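Local atomic coordinates of serpin-ZX (Arabidopsis thaliana, PDB entry 3LE2), a protein that inhibits cysteine proteases such as metacaspase-9 and RD21A, presenting a reactive center loop whose cleavage traps the target covalently, and thereby limits programmed cell death. Residues I46-S51 / D69-F74. Numbering follows the deposited sequence.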
loop_
_atom_site.group_PDB
_atom_site.type_symbol
_atom_site.label_atom_id
_atom_site.label_comp_id
_atom_site.label_asym_id
_atom_site.label_seq_id
_atom_site.Cartn_x
_atom_site.Cartn_y
_atom_site.Cartn_z
ATOM N N ILE A 46 -5.315 -14.595 -5.619
ATOM C CA ILE A 46 -6.130 -15.642 -5.015
ATOM C C ILE A 46 -7.437 -15.873 -5.788
ATOM O O ILE A 46 -7.847 -17.003 -6.016
ATOM C CB ILE A 46 -6.423 -15.315 -3.543
ATOM C CG1 ILE A 46 -5.122 -15.385 -2.738
ATOM C CG2 ILE A 46 -7.440 -16.284 -2.978
ATOM C CD1 ILE A 46 -5.245 -14.896 -1.321
ATOM N N ILE A 47 -8.073 -14.792 -6.217
ATOM C CA ILE A 47 -9.317 -14.898 -6.966
ATOM C C ILE A 47 -9.097 -15.482 -8.358
ATOM O O ILE A 47 -9.892 -16.286 -8.845
ATOM C CB ILE A 47 -9.984 -13.527 -7.111
ATOM C CG1 ILE A 47 -10.370 -12.987 -5.735
ATOM C CG2 ILE A 47 -11.189 -13.616 -8.038
ATOM C CD1 ILE A 47 -10.783 -11.532 -5.748
ATOM N N ALA A 48 -8.023 -15.061 -9.009
ATOM C CA ALA A 48 -7.721 -15.585 -10.323
ATOM C C ALA A 48 -7.588 -17.098 -10.225
ATOM O O ALA A 48 -8.071 -17.832 -11.090
ATOM C CB ALA A 48 -6.438 -14.959 -10.875
ATOM N N ALA A 49 -6.953 -17.554 -9.149
ATOM C CA ALA A 49 -6.630 -18.965 -8.979
ATOM C C ALA A 49 -7.879 -19.833 -8.827
ATOM O O ALA A 49 -7.847 -21.030 -9.105
ATOM C CB ALA A 49 -5.703 -19.148 -7.790
ATOM N N GLY A 50 -8.973 -19.229 -8.378
ATOM C CA GLY A 50 -10.221 -19.949 -8.201
ATOM C C GLY A 50 -11.193 -19.703 -9.341
ATOM O O GLY A 50 -12.373 -19.996 -9.236
ATOM N N SER A 51 -10.690 -19.155 -10.439
ATOM C CA SER A 51 -11.548 -18.795 -11.560
ATOM C C SER A 51 -11.051 -19.386 -12.875
ATOM O O SER A 51 -10.023 -20.075 -12.928
ATOM C CB SER A 51 -11.625 -17.276 -11.696
ATOM O OG SER A 51 -10.405 -16.766 -12.193
ATOM N N ASP A 69 -0.146 -19.706 -12.569
ATOM C CA ASP A 69 1.107 -20.220 -12.031
ATOM C C ASP A 69 2.114 -19.099 -11.799
ATOM O O ASP A 69 2.789 -19.062 -10.771
ATOM C CB ASP A 69 1.695 -21.284 -12.954
ATOM C CG ASP A 69 1.037 -22.639 -12.771
ATOM O OD1 ASP A 69 0.087 -22.743 -11.961
ATOM O OD2 ASP A 69 1.474 -23.604 -13.436
ATOM N N GLN A 70 2.214 -18.188 -12.760
ATOM C CA GLN A 70 3.091 -17.041 -12.619
ATOM C C GLN A 70 2.654 -16.208 -11.419
ATOM O O GLN A 70 3.481 -15.830 -10.589
ATOM C CB GLN A 70 3.090 -16.180 -13.887
ATOM C CG GLN A 70 3.940 -16.709 -15.043
ATOM C CD GLN A 70 4.178 -15.640 -16.110
ATOM O OE1 GLN A 70 3.554 -15.659 -17.176
ATOM N NE2 GLN A 70 5.074 -14.689 -15.815
ATOM N N LEU A 71 1.358 -15.925 -11.314
ATOM C CA LEU A 71 0.888 -15.169 -10.162
ATOM C C LEU A 71 1.277 -15.865 -8.878
ATOM O O LEU A 71 1.896 -15.251 -8.005
ATOM C CB LEU A 71 -0.616 -14.976 -10.196
ATOM C CG LEU A 71 -1.112 -13.939 -11.187
ATOM C CD1 LEU A 71 -2.650 -13.951 -11.231
ATOM C CD2 LEU A 71 -0.557 -12.567 -10.825
ATOM N N ASN A 72 0.913 -17.145 -8.772
ATOM C CA ASN A 72 1.138 -17.926 -7.554
ATOM C C ASN A 72 2.577 -17.814 -7.053
ATOM O O ASN A 72 2.815 -17.575 -5.869
ATOM C CB ASN A 72 0.759 -19.401 -7.766
ATOM C CG ASN A 72 -0.746 -19.611 -7.927
ATOM O OD1 ASN A 72 -1.557 -18.747 -7.571
ATOM N ND2 ASN A 72 -1.125 -20.772 -8.457
ATOM N N SER A 73 3.523 -17.966 -7.979
ATOM C CA SER A 73 4.946 -17.936 -7.678
ATOM C C SER A 73 5.436 -16.550 -7.310
ATOM O O SER A 73 6.239 -16.396 -6.393
ATOM C CB SER A 73 5.756 -18.412 -8.896
ATOM O OG SER A 73 5.309 -19.672 -9.350
ATOM N N PHE A 74 5.000 -15.550 -8.067
ATOM C CA PHE A 74 5.401 -14.176 -7.797
ATOM C C PHE A 74 4.990 -13.844 -6.366
ATOM O O PHE A 74 5.723 -13.194 -5.622
ATOM C CB PHE A 74 4.752 -13.223 -8.806
ATOM C CG PHE A 74 4.940 -11.764 -8.485
ATOM C CD1 PHE A 74 6.179 -11.171 -8.593
ATOM C CD2 PHE A 74 3.864 -10.981 -8.102
ATOM C CE1 PHE A 74 6.348 -9.823 -8.315
ATOM C CE2 PHE A 74 4.028 -9.639 -7.817
ATOM C CZ PHE A 74 5.271 -9.056 -7.924
#
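A49 and N72 mark the closest backbone approach, 8.0 Å between their CA atoms, where the last turn of helix 37-49 lies against the first turns of helix 68-83. Two small contacts side by side make the interface. In the buried one, the methyl of A48 meets one branch of L71, CB to CD1 at 3.9 Å, an apolar methyl-to-methyl touch. With CG of L71 anti to its carbonyl carbon (chi1 -75°) and CD1 continuing the chain outward, that methyl is the part of the leucine that arrives first. I59 touches A48 and L60 touches L71, so helix 54-63, which lies between the two in sequence, packs against both partners of this methyl contact.

Beside it, A49 CB comes 4.2 Å from N72 OD1, a loose contact in which the amide end of the asparagine reaches nearer than its CB. The oxygen's polar partner is the hydroxyl of Y120, with which it is hydrogen-bonded; L115 of helix 110-119 packs on both A49 and N72.

In the loop that follows A49, S51 OG bonds to the carbonyl oxygen of A48 at 2.8 Å, and S51 N bonds to the same oxygen at 3.0 Å. S51 thus grips the oxygen twice, with both donors on one face of the carbonyl plane and the hydroxyl tilted 30° from it.

The contact is plain helix-to-helix packing, two alanines of one helix against a leucine and an asparagine of the other, within the helical part of the serpin fold, away from the reactive center loop.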